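Local coordinates for protein kinectin 1 (Kinesin receptor) (Legionella pneumophila, PDB 4MU6) that is of unknown function but is the LegC3 effector of Legionella, here represented by its elongated, helical N-terminal coiled-coil domain, at residues A[95-98]-A[99-102]; A[103-106]-A[107-110]; A[219-222]-A[223-227]; A[8-11]-A[12-16]; A[185-188]-A[189-192]. All coordinates share one frame; numbering follows the deposited sequence.

Interaction 1 (A[95-98]-A[99-102]); sequences KKLK and EVLT
Lys-95 and Glu-99 meet through different first torsions. CG of Lys-95 stands anti to the backbone N (chi1 176°), while CG of Glu-99 is anti to the carbonyl carbon (chi1 -71°) and leans back over the preceding turn. A bend at chi4 of Lys-95 (-71°) then turns its NZ onto the carboxylate. NZ of Lys-95 sits 3.1 Å from OE2 of Glu-99, on the syn side but out of the carboxylate plane. This is an i to i+4 salt bridge on an exposed face of the helix. CG of Glu-99 lies 3.3 Å from O of Lys-95.

Thr-102 folds its hydroxyl back onto the helix. Its OG1 donates to O of Lys-98 at 2.6 Å, and N of Thr-102 bonds to the same O of Lys-98 at 3.0 Å. The two donors arrive from opposite faces of the carbonyl plane.

Leu-97 makes a separate apolar contact with Val-100 and Leu-101. CG of Leu-97 touches CD1 of Leu-101 at 3.7 Å, and CD1 of Leu-97 lies 4.0 Å from CG2 of Val-100. Leu-97 and Leu-101 both also pack on helix 158-217, which runs antiparallel here. Charged pairs outside and leucines facing a partner helix are characteristic of a coiled coil.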
loop_
_atom_site.group_PDB
_atom_site.type_symbol
_atom_site.label_atom_id
_atom_site.label_comp_id
_atom_site.label_asym_id
_atom_site.label_seq_id
_atom_site.Cartn_x
_atom_site.Cartn_y
_atom_site.Cartn_z
ATOM N N LYS A 95 -17.751 9.933 28.063
ATOM C CA LYS A 95 -18.903 10.818 28.189
ATOM C C LYS A 95 -19.645 10.561 29.508
ATOM O O LYS A 95 -20.040 11.491 30.207
ATOM C CB LYS A 95 -19.838 10.635 26.994
ATOM C CG LYS A 95 -21.115 11.448 27.065
ATOM C CD LYS A 95 -21.966 11.239 25.806
ATOM C CE LYS A 95 -23.138 12.207 25.754
ATOM N NZ LYS A 95 -24.183 11.874 26.761
ATOM N N LYS A 96 -19.806 9.288 29.848
ATOM C CA LYS A 96 -20.503 8.894 31.064
ATOM C C LYS A 96 -19.658 9.200 32.297
ATOM O O LYS A 96 -20.170 9.590 33.337
ATOM C CB LYS A 96 -20.834 7.402 31.017
ATOM C CG LYS A 96 -21.675 7.004 29.805
ATOM C CD LYS A 96 -21.906 5.504 29.735
ATOM C CE LYS A 96 -22.809 5.126 28.560
ATOM N NZ LYS A 96 -23.126 3.668 28.553
ATOM N N LEU A 97 -18.355 9.001 32.176
ATOM C CA LEU A 97 -17.460 9.293 33.266
ATOM C C LEU A 97 -17.424 10.793 33.531
ATOM O O LEU A 97 -17.476 11.231 34.679
ATOM C CB LEU A 97 -16.067 8.782 32.936
ATOM C CG LEU A 97 -15.057 8.913 34.073
ATOM C CD1 LEU A 97 -15.533 8.159 35.317
ATOM C CD2 LEU A 97 -13.706 8.385 33.595
ATOM N N LYS A 98 -17.320 11.576 32.462
ATOM C CA LYS A 98 -17.272 13.028 32.586
ATOM C C LYS A 98 -18.508 13.547 33.314
ATOM O O LYS A 98 -18.400 14.409 34.180
ATOM C CB LYS A 98 -17.132 13.688 31.220
ATOM C CG LYS A 98 -17.230 15.200 31.255
ATOM C CD LYS A 98 -16.848 15.790 29.915
ATOM C CE LYS A 98 -16.759 17.306 29.992
ATOM N NZ LYS A 98 -16.055 17.866 28.807
ATOM N N GLU A 99 -19.670 12.991 32.984
ATOM C CA GLU A 99 -20.908 13.349 33.662
ATOM C C GLU A 99 -20.898 13.006 35.158
ATOM O O GLU A 99 -21.269 13.836 35.966
ATOM C CB GLU A 99 -22.108 12.687 32.988
ATOM C CG GLU A 99 -22.445 13.265 31.629
ATOM C CD GLU A 99 -23.458 12.422 30.866
ATOM O OE1 GLU A 99 -23.949 11.421 31.434
ATOM O OE2 GLU A 99 -23.758 12.760 29.699
ATOM N N VAL A 100 -20.500 11.792 35.529
ATOM C CA VAL A 100 -20.498 11.447 36.957
ATOM C C VAL A 100 -19.468 12.264 37.736
ATOM O O VAL A 100 -19.781 12.781 38.808
ATOM C CB VAL A 100 -20.342 9.927 37.246
ATOM C CG1 VAL A 100 -21.499 9.150 36.647
ATOM C CG2 VAL A 100 -19.022 9.396 36.739
ATOM N N LEU A 101 -18.263 12.419 37.185
ATOM C CA LEU A 101 -17.215 13.172 37.869
ATOM C C LEU A 101 -17.653 14.609 38.097
ATOM O O LEU A 101 -17.368 15.200 39.139
ATOM C CB LEU A 101 -15.921 13.163 37.065
ATOM C CG LEU A 101 -15.183 11.832 36.931
ATOM C CD1 LEU A 101 -14.107 11.996 35.896
ATOM C CD2 LEU A 101 -14.586 11.387 38.276
ATOM N N THR A 102 -18.360 15.158 37.119
ATOM C CA THR A 102 -18.749 16.556 37.161
ATOM C C THR A 102 -19.929 16.725 38.091
ATOM O O THR A 102 -20.027 17.718 38.791
ATOM C CB THR A 102 -19.104 17.057 35.762
ATOM O OG1 THR A 102 -17.954 16.916 34.913
ATOM C CG2 THR A 102 -19.538 18.517 35.791
#

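Interaction 2 (A[103-106]-A[107-110]); sequences RELN and HIPT
Ile-108 lays its side chain back over Glu-104, one turn earlier in sequence. CB of Ile-108 is 3.9 Å from O of Leu-105. CG1 comes next, anti to the carbonyl carbon (chi1 -63°). That torsion brings CG1 of Ile-108 to 3.2 Å from O of Glu-104, a close approach of a methylene to a carbonyl. The tip, CD1 of Ile-108, lies 4.1 Å from CG of Glu-104, and the two side chains run at a slant to each other. The same CD1 of Ile-108 is 4.3 Å from CD2 of Leu-105. Ile-108 is buried and also touches Gln-179 of helix 158-217. The carboxylate of Glu-104 looks to that helix too, where OE1 is hydrogen-bonded to Asn-183.

The contact lies at a break between two helices, 43-105 and 108-127. The chain passes from one helix to the next around Asn-106 and His-107, and Pro-109 stands in the first turn of the second helix. N of His-107 bonds to O of Glu-104 at 2.9 Å, with the donor well above the carbonyl plane. N of Ile-108 makes weak bonds to O of Glu-104 and O of Leu-105. Pro-109 has no N-H to offer, and its CD lies 3.3 Å from O of Leu-105. A water spans the next step. It donates to O of Asn-106 at 2.8 Å and is also hydrogen-bonded to OG1 of Thr-110, 2.7 Å away.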
loop_
_atom_site.group_PDB
_atom_site.type_symbol
_atom_site.label_atom_id
_atom_site.label_comp_id
_atom_site.label_asym_id
_atom_site.label_seq_id
_atom_site.Cartn_x
_atom_site.Cartn_y
_atom_site.Cartn_z
ATOM N N ARG A 103 -20.824 15.743 38.098
ATOM C CA ARG A 103 -21.949 15.781 39.008
ATOM C C ARG A 103 -21.417 15.744 40.440
ATOM O O ARG A 103 -21.877 16.499 41.291
ATOM C CB ARG A 103 -22.907 14.621 38.724
ATOM C CG ARG A 103 -24.076 14.498 39.681
ATOM C CD ARG A 103 -24.998 13.354 39.272
ATOM N NE ARG A 103 -25.495 13.549 37.911
ATOM C CZ ARG A 103 -25.285 12.710 36.902
ATOM N NH1 ARG A 103 -24.601 11.582 37.085
ATOM N NH2 ARG A 103 -25.776 12.992 35.707
ATOM N N GLU A 104 -20.416 14.905 40.703
ATOM C CA GLU A 104 -19.840 14.860 42.050
ATOM C C GLU A 104 -19.130 16.167 42.432
ATOM O O GLU A 104 -19.339 16.709 43.526
ATOM C CB GLU A 104 -18.891 13.675 42.197
ATOM C CG GLU A 104 -18.277 13.570 43.584
ATOM C CD GLU A 104 -17.651 12.211 43.834
ATOM O OE1 GLU A 104 -17.117 11.615 42.868
ATOM O OE2 GLU A 104 -17.715 11.732 44.989
ATOM N N LEU A 105 -18.313 16.678 41.516
ATOM C CA LEU A 105 -17.594 17.935 41.720
ATOM C C LEU A 105 -18.505 19.104 42.074
ATOM O O LEU A 105 -18.168 19.914 42.939
ATOM C CB LEU A 105 -16.793 18.303 40.475
ATOM C CG LEU A 105 -15.336 17.863 40.396
ATOM C CD1 LEU A 105 -14.716 18.430 39.140
ATOM C CD2 LEU A 105 -14.560 18.318 41.619
ATOM N N ASN A 106 -19.647 19.206 41.396
ATOM C CA ASN A 106 -20.598 20.287 41.678
ATOM C C ASN A 106 -21.266 20.147 43.043
ATOM O O ASN A 106 -21.943 21.066 43.502
ATOM C CB ASN A 106 -21.672 20.382 40.586
ATOM C CG ASN A 106 -21.088 20.688 39.224
ATOM O OD1 ASN A 106 -20.073 21.376 39.113
ATOM N ND2 ASN A 106 -21.715 20.166 38.181
ATOM N N HIS A 107 -21.078 19.001 43.695
ATOM C CA HIS A 107 -21.694 18.779 45.001
ATOM C C HIS A 107 -20.705 18.858 46.166
ATOM O O HIS A 107 -21.098 19.061 47.314
ATOM C CB HIS A 107 -22.459 17.454 45.031
ATOM C CG HIS A 107 -23.238 17.241 46.296
ATOM N ND1 HIS A 107 -24.086 18.198 46.817
ATOM C CD2 HIS A 107 -23.290 16.186 47.148
ATOM C CE1 HIS A 107 -24.632 17.740 47.931
ATOM N NE2 HIS A 107 -24.164 16.522 48.155
ATOM N N ILE A 108 -19.420 18.708 45.869
ATOM C CA ILE A 108 -18.384 18.714 46.910
ATOM C C ILE A 108 -18.308 19.993 47.797
ATOM O O ILE A 108 -18.185 19.880 49.015
ATOM C CB ILE A 108 -17.003 18.327 46.329
ATOM C CG1 ILE A 108 -17.052 16.895 45.797
ATOM C CG2 ILE A 108 -15.909 18.473 47.375
ATOM C CD1 ILE A 108 -15.740 16.390 45.245
ATOM N N PRO A 109 -18.387 21.201 47.197
ATOM C CA PRO A 109 -18.450 22.423 48.019
ATOM C C PRO A 109 -19.620 22.433 49.000
ATOM O O PRO A 109 -19.476 22.919 50.117
ATOM C CB PRO A 109 -18.647 23.527 46.982
ATOM C CG PRO A 109 -18.001 22.993 45.765
ATOM C CD PRO A 109 -18.256 21.523 45.765
ATOM N N THR A 110 -20.763 21.899 48.590
ATOM C CA THR A 110 -21.889 21.754 49.510
ATOM C C THR A 110 -21.569 20.811 50.684
ATOM O O THR A 110 -21.827 21.141 51.845
ATOM C CB THR A 110 -23.136 21.282 48.771
ATOM O OG1 THR A 110 -23.550 22.316 47.876
ATOM C CG2 THR A 110 -24.268 20.966 49.743
HETATM O O HOH W 1 -21.656 22.500 45.905
#

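Interaction 3 (A[219-222]-A[223-227]); sequences EDIL and STLSG
Asp-220 and Ser-223 meet side chain to side chain at a short 3-10 turn. The turn lies in the loop between helix 158-217 and helix 227-273. OD1 of Asp-220 accepts from OG of Ser-223 at 2.6 Å through its syn lone pair. CB of Ser-223 sits between the two carboxylate oxygens, 3.2 Å from each of OD1 and OD2 of Asp-220.

Ile-221 and Thr-224 cross at about a right angle. CD1 of Ile-221 is 3.5 Å from OG1 of Thr-224. The first torsion of Thr-224 (chi1 78°) places OG1 between the backbone N and the carbonyl carbon, close to its own main chain. From there OG1 of Thr-224 donates to O of Ile-221 at 2.8 Å, in the carbonyl plane. N of Thr-224 bonds to the same oxygen from above that plane. The carbonyl of Ile-221, a buried residue, thus takes two bonds from Thr-224.

Leu-225 turns its side chain back on the turn, with CD1 of Leu-225 4.2 Å from CG1 of Ile-221. These two residues and Leu-222 also pack on Leu-233 of helix 227-273. Ile-221 and Leu-225 further touch helix 43-105. N of Leu-225 donates to O of Leu-222 at 3.0 Å, from above the carbonyl plane.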
loop_
_atom_site.group_PDB
_atom_site.type_symbol
_atom_site.label_atom_id
_atom_site.label_comp_id
_atom_site.label_asym_id
_atom_site.label_seq_id
_atom_site.Cartn_x
_atom_site.Cartn_y
_atom_site.Cartn_z
ATOM N N GLU A 219 -5.810 6.551 -9.307
ATOM C CA GLU A 219 -4.559 7.155 -8.832
ATOM C C GLU A 219 -4.569 7.422 -7.322
ATOM O O GLU A 219 -5.619 7.358 -6.679
ATOM C CB GLU A 219 -4.290 8.476 -9.565
ATOM C CG GLU A 219 -4.484 8.418 -11.081
ATOM C CD GLU A 219 -3.450 7.548 -11.797
ATOM O OE1 GLU A 219 -2.379 7.250 -11.216
ATOM O OE2 GLU A 219 -3.716 7.165 -12.957
ATOM N N ASP A 220 -3.393 7.730 -6.778
ATOM C CA ASP A 220 -3.246 8.179 -5.392
ATOM C C ASP A 220 -3.693 7.108 -4.397
ATOM O O ASP A 220 -4.376 7.409 -3.423
ATOM C CB ASP A 220 -3.994 9.510 -5.154
ATOM C CG ASP A 220 -3.754 10.098 -3.743
ATOM O OD1 ASP A 220 -2.586 10.166 -3.294
ATOM O OD2 ASP A 220 -4.744 10.475 -3.077
ATOM N N ILE A 221 -3.316 5.855 -4.646
ATOM C CA ILE A 221 -3.550 4.817 -3.652
ATOM C C ILE A 221 -2.885 5.203 -2.330
ATOM O O ILE A 221 -3.443 4.961 -1.260
ATOM C CB ILE A 221 -3.026 3.423 -4.095
ATOM C CG1 ILE A 221 -3.178 2.397 -2.965
ATOM C CG2 ILE A 221 -1.559 3.495 -4.492
ATOM C CD1 ILE A 221 -4.628 2.076 -2.549
ATOM N N LEU A 222 -1.708 5.826 -2.400
ATOM C CA LEU A 222 -0.901 6.003 -1.189
ATOM C C LEU A 222 -1.562 6.881 -0.135
ATOM O O LEU A 222 -1.363 6.648 1.056
ATOM C CB LEU A 222 0.519 6.494 -1.513
ATOM C CG LEU A 222 1.349 5.467 -2.308
ATOM C CD1 LEU A 222 2.661 6.057 -2.800
ATOM C CD2 LEU A 222 1.595 4.237 -1.451
ATOM N N SER A 223 -2.360 7.868 -0.560
ATOM C CA SER A 223 -3.008 8.765 0.407
ATOM C C SER A 223 -4.178 8.080 1.117
ATOM O O SER A 223 -4.733 8.619 2.067
ATOM C CB SER A 223 -3.456 10.090 -0.228
ATOM O OG SER A 223 -2.371 10.790 -0.823
ATOM N N THR A 224 -4.545 6.880 0.679
ATOM C CA THR A 224 -5.533 6.113 1.434
ATOM C C THR A 224 -4.876 5.249 2.519
ATOM O O THR A 224 -5.565 4.530 3.240
ATOM C CB THR A 224 -6.381 5.206 0.530
ATOM O OG1 THR A 224 -5.629 4.034 0.180
ATOM C CG2 THR A 224 -6.793 5.954 -0.747
ATOM N N LEU A 225 -3.549 5.297 2.624
ATOM C CA LEU A 225 -2.845 4.430 3.578
ATOM C C LEU A 225 -2.081 5.228 4.625
ATOM O O LEU A 225 -1.628 6.341 4.352
ATOM C CB LEU A 225 -1.866 3.512 2.847
ATOM C CG LEU A 225 -2.466 2.783 1.643
ATOM C CD1 LEU A 225 -1.365 2.147 0.817
ATOM C CD2 LEU A 225 -3.480 1.746 2.101
ATOM N N SER A 226 -1.910 4.639 5.807
ATOM C CA SER A 226 -1.048 5.211 6.834
ATOM C C SER A 226 0.375 5.091 6.326
ATOM O O SER A 226 0.636 4.310 5.413
ATOM C CB SER A 226 -1.180 4.424 8.132
ATOM O OG SER A 226 -0.753 3.079 7.924
ATOM N N GLY A 227 1.297 5.843 6.927
ATOM C CA GLY A 227 2.685 5.838 6.493
ATOM C C GLY A 227 3.306 4.449 6.503
ATOM O O GLY A 227 4.036 4.068 5.586
#

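Interaction 4 (A[8-11]-A[12-16]); sequences CNIE and ELVTE
Glu-12 meets Asn-9 at the start of helix 10-22, where Asn-9 is the N-cap. N of Glu-12 donates to OD1 of Asn-9 at 3.1 Å. The N-H points almost straight at the oxygen (166°), but the donor stands above the amide plane. The first torsion of Asn-9 (chi1 -173°, CG anti to the backbone N) carries the amide over the helix end. The Glu-12 side chain crosses that of Asn-9 at about a right angle. CB of Glu-12 is 3.7 Å from CG of Asn-9, and OE1 of Glu-12 is 3.5 Å from ND2 of Asn-9. The amide and carboxylate planes are 67° apart.

Leu-13 closes the cap on its apolar side. Its CD2 touches SG of Cys-8 at 3.9 Å, the residue just before the N-cap. This pairing is a hydrophobic staple. Leu-13 and Cys-8 also share Leu-53 of helix 43-105. N of Leu-13 bonds to O of Asn-9.

Val-14 is buried. Its CG2 lies 3.1 Å from O of Ile-10 and 4.4 Å from CG1 of Ile-10. Both residues also touch Ala-255 of helix 227-273.

Thr-15 bonds twice to one carbonyl. OG1 of Thr-15 donates to O of Glu-11 at 2.8 Å, and N of Thr-15 reaches that oxygen from the other face of its plane. Glu-16 continues the helix, its N bonded to O of Glu-12 at 3.1 Å.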
loop_
_atom_site.group_PDB
_atom_site.type_symbol
_atom_site.label_atom_id
_atom_site.label_comp_id
_atom_site.label_asym_id
_atom_site.label_seq_id
_atom_site.Cartn_x
_atom_site.Cartn_y
_atom_site.Cartn_z
ATOM N N CYS A 8 5.245 -16.418 -22.104
ATOM C CA CYS A 8 5.817 -16.154 -23.418
ATOM C C CYS A 8 6.680 -17.313 -23.904
ATOM O O CYS A 8 7.670 -17.677 -23.266
ATOM C CB CYS A 8 6.638 -14.860 -23.407
ATOM S SG CYS A 8 7.207 -14.305 -25.044
ATOM N N ASN A 9 6.278 -17.895 -25.028
ATOM C CA ASN A 9 7.118 -18.822 -25.778
ATOM C C ASN A 9 7.985 -17.973 -26.682
ATOM O O ASN A 9 7.517 -17.494 -27.700
ATOM C CB ASN A 9 6.243 -19.723 -26.644
ATOM C CG ASN A 9 7.029 -20.838 -27.322
ATOM O OD1 ASN A 9 8.132 -20.629 -27.836
ATOM N ND2 ASN A 9 6.460 -22.035 -27.317
ATOM N N ILE A 10 9.242 -17.769 -26.314
ATOM C CA ILE A 10 10.065 -16.796 -27.028
ATOM C C ILE A 10 10.310 -17.181 -28.498
ATOM O O ILE A 10 10.350 -16.317 -29.376
ATOM C CB ILE A 10 11.388 -16.505 -26.270
ATOM C CG1 ILE A 10 12.055 -15.234 -26.797
ATOM C CG2 ILE A 10 12.320 -17.684 -26.340
ATOM C CD1 ILE A 10 11.300 -13.972 -26.428
ATOM N N GLU A 11 10.435 -18.477 -28.768
ATOM C CA GLU A 11 10.686 -18.960 -30.122
ATOM C C GLU A 11 9.487 -18.688 -31.019
ATOM O O GLU A 11 9.625 -18.229 -32.157
ATOM C CB GLU A 11 10.998 -20.458 -30.106
ATOM C CG GLU A 11 11.329 -21.025 -31.466
ATOM C CD GLU A 11 11.877 -22.445 -31.397
ATOM O OE1 GLU A 11 12.683 -22.741 -30.480
ATOM O OE2 GLU A 11 11.498 -23.265 -32.263
ATOM N N GLU A 12 8.303 -18.969 -30.498
ATOM C CA GLU A 12 7.074 -18.738 -31.243
ATOM C C GLU A 12 6.829 -17.241 -31.491
ATOM O O GLU A 12 6.277 -16.859 -32.521
ATOM C CB GLU A 12 5.914 -19.358 -30.478
ATOM C CG GLU A 12 4.620 -19.436 -31.229
ATOM C CD GLU A 12 3.542 -20.090 -30.396
ATOM O OE1 GLU A 12 3.898 -20.841 -29.461
ATOM O OE2 GLU A 12 2.345 -19.842 -30.658
ATOM N N LEU A 13 7.249 -16.395 -30.556
ATOM C CA LEU A 13 7.073 -14.952 -30.735
ATOM C C LEU A 13 7.970 -14.424 -31.852
ATOM O O LEU A 13 7.514 -13.702 -32.744
ATOM C CB LEU A 13 7.348 -14.191 -29.436
ATOM C CG LEU A 13 7.232 -12.662 -29.524
ATOM C CD1 LEU A 13 5.839 -12.265 -29.932
ATOM C CD2 LEU A 13 7.578 -12.018 -28.199
ATOM N N VAL A 14 9.247 -14.785 -31.800
ATOM C CA VAL A 14 10.196 -14.339 -32.815
ATOM C C VAL A 14 9.764 -14.829 -34.196
ATOM O O VAL A 14 9.819 -14.081 -35.177
ATOM C CB VAL A 14 11.626 -14.805 -32.479
ATOM C CG1 VAL A 14 12.618 -14.333 -33.531
ATOM C CG2 VAL A 14 12.026 -14.276 -31.090
ATOM N N THR A 15 9.287 -16.067 -34.253
ATOM C CA THR A 15 8.852 -16.663 -35.510
ATOM C C THR A 15 7.693 -15.880 -36.109
ATOM O O THR A 15 7.675 -15.598 -37.312
ATOM C CB THR A 15 8.414 -18.126 -35.317
ATOM O OG1 THR A 15 9.536 -18.904 -34.892
ATOM C CG2 THR A 15 7.886 -18.697 -36.619
ATOM N N GLU A 16 6.732 -15.535 -35.260
ATOM C CA GLU A 16 5.572 -14.780 -35.701
ATOM C C GLU A 16 6.030 -13.458 -36.291
ATOM O O GLU A 16 5.545 -13.035 -37.337
ATOM C CB GLU A 16 4.613 -14.542 -34.542
ATOM C CG GLU A 16 3.304 -13.872 -34.947
ATOM C CD GLU A 16 2.513 -13.342 -33.748
ATOM O OE1 GLU A 16 1.286 -13.581 -33.689
ATOM O OE2 GLU A 16 3.112 -12.681 -32.868
#

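Interaction 5 (A[185-188]-A[189-192]); sequences IKLN and EIEK
The carboxylate of Glu-189 has Ile-185 over one face. CG2 of Ile-185 stands 4.0 Å from CD of Glu-189, nearly straight above the plane. O of Ile-185 lies over the same face, 3.9 Å from CD of Glu-189. The first torsion of Glu-189 (chi1 -74°, CG anti to the carbonyl carbon) sends the chain back along the helix to that place. The two side chains then lie side by side and point the same way.

Two flat groups meet at Asn-188 and Glu-191. Their amide and carboxylate planes are 29° apart. Oxygen approaches oxygen here, with OD1 of Asn-188 3.7 Å from OE1 of Glu-191.

These polar groups belong to the outer surface of helix 158-217, one arm of an antiparallel coiled coil with helix 43-105. Leu-187 and Ile-190 face the partner helix. CD2 of Leu-187 is 4.3 Å from CD1 of Ile-190, and Leu-187 also touches Thr-102 of that helix. CG1 of Ile-190 rests 3.2 Å from O of Lys-186. Regular backbone bonds link the two segments, including N of Glu-189 to O of Ile-185 at 2.9 Å. O of Glu-191 accepts a hydrogen bond from OG of Ser-195.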
loop_
_atom_site.group_PDB
_atom_site.type_symbol
_atom_site.label_atom_id
_atom_site.label_comp_id
_atom_site.label_asym_id
_atom_site.label_seq_id
_atom_site.Cartn_x
_atom_site.Cartn_y
_atom_site.Cartn_z
ATOM N N ILE A 185 -8.240 15.701 38.195
ATOM C CA ILE A 185 -7.224 14.988 37.423
ATOM C C ILE A 185 -7.881 14.072 36.384
ATOM O O ILE A 185 -7.458 14.032 35.232
ATOM C CB ILE A 185 -6.263 14.209 38.348
ATOM C CG1 ILE A 185 -5.379 15.196 39.116
ATOM C CG2 ILE A 185 -5.398 13.211 37.561
ATOM C CD1 ILE A 185 -4.664 14.602 40.318
ATOM N N LYS A 186 -8.940 13.374 36.784
ATOM C CA LYS A 186 -9.608 12.431 35.888
ATOM C C LYS A 186 -10.322 13.178 34.774
ATOM O O LYS A 186 -10.543 12.641 33.695
ATOM C CB LYS A 186 -10.621 11.581 36.667
ATOM C CG LYS A 186 -10.052 10.353 37.347
ATOM C CD LYS A 186 -10.978 9.875 38.449
ATOM C CE LYS A 186 -10.457 8.610 39.128
ATOM N NZ LYS A 186 -11.189 8.360 40.410
ATOM N N LEU A 187 -10.713 14.415 35.054
ATOM C CA LEU A 187 -11.364 15.214 34.050
ATOM C C LEU A 187 -10.325 15.660 33.036
ATOM O O LEU A 187 -10.601 15.683 31.844
ATOM C CB LEU A 187 -12.104 16.395 34.664
ATOM C CG LEU A 187 -13.446 16.053 35.321
ATOM C CD1 LEU A 187 -14.064 17.318 35.885
ATOM C CD2 LEU A 187 -14.399 15.392 34.332
ATOM N N ASN A 188 -9.126 15.981 33.518
ATOM C CA ASN A 188 -8.027 16.334 32.635
ATOM C C ASN A 188 -7.574 15.185 31.729
ATOM O O ASN A 188 -7.319 15.400 30.541
ATOM C CB ASN A 188 -6.843 16.852 33.425
ATOM C CG ASN A 188 -7.087 18.226 34.013
ATOM O OD1 ASN A 188 -7.854 19.029 33.472
ATOM N ND2 ASN A 188 -6.422 18.508 35.124
ATOM N N GLU A 189 -7.470 13.975 32.286
ATOM C CA GLU A 189 -7.050 12.817 31.508
ATOM C C GLU A 189 -8.105 12.458 30.460
ATOM O O GLU A 189 -7.772 11.901 29.416
ATOM C CB GLU A 189 -6.769 11.607 32.400
ATOM C CG GLU A 189 -5.479 11.720 33.188
ATOM C CD GLU A 189 -5.438 10.764 34.365
ATOM O OE1 GLU A 189 -6.505 10.212 34.719
ATOM O OE2 GLU A 189 -4.342 10.562 34.934
ATOM N N ILE A 190 -9.366 12.781 30.744
ATOM C CA ILE A 190 -10.447 12.628 29.771
ATOM C C ILE A 190 -10.240 13.567 28.599
ATOM O O ILE A 190 -10.421 13.182 27.453
ATOM C CB ILE A 190 -11.839 12.879 30.385
ATOM C CG1 ILE A 190 -12.293 11.663 31.190
ATOM C CG2 ILE A 190 -12.877 13.168 29.292
ATOM C CD1 ILE A 190 -13.560 11.900 31.973
ATOM N N GLU A 191 -9.860 14.805 28.892
ATOM C CA GLU A 191 -9.628 15.768 27.830
ATOM C C GLU A 191 -8.492 15.294 26.948
ATOM O O GLU A 191 -8.531 15.481 25.730
ATOM C CB GLU A 191 -9.351 17.173 28.382
ATOM C CG GLU A 191 -10.577 17.830 28.998
ATOM C CD GLU A 191 -10.329 19.254 29.505
ATOM O OE1 GLU A 191 -9.249 19.524 30.084
ATOM O OE2 GLU A 191 -11.235 20.103 29.332
ATOM N N LYS A 192 -7.492 14.664 27.561
ATOM C CA LYS A 192 -6.350 14.159 26.807
ATOM C C LYS A 192 -6.768 13.033 25.866
ATOM O O LYS A 192 -6.331 12.983 24.719
ATOM C CB LYS A 192 -5.250 13.663 27.746
ATOM C CG LYS A 192 -4.445 14.769 28.397
ATOM C CD LYS A 192 -3.475 14.213 29.469
ATOM C CE LYS A 192 -2.330 13.443 28.841
ATOM N NZ LYS A 192 -1.553 14.291 27.884
#

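Interactions 1, 2 and 5 group toward one end of the long rod. Interactions 1 and 2 adjoin along the chain, with centres about 12 Å apart. Interaction 5 lies on the antiparallel partner helix, its centre about 11 Å from that of interaction 1. They pack directly: CD1 of Leu-101 is 3.6 Å from CB of Lys-186. Interaction 5 also reaches interaction 2, where CD1 of Leu-105 meets CD1 of Leu-187 at 3.5 Å. Interaction 3 lies about 7 Å from the chain's centre (centre to centre). Interaction 4 is on the opposite side of that centre, about 87 Å from interaction 2 (centre to centre). Together they sample much of the coiled-coil domain's length.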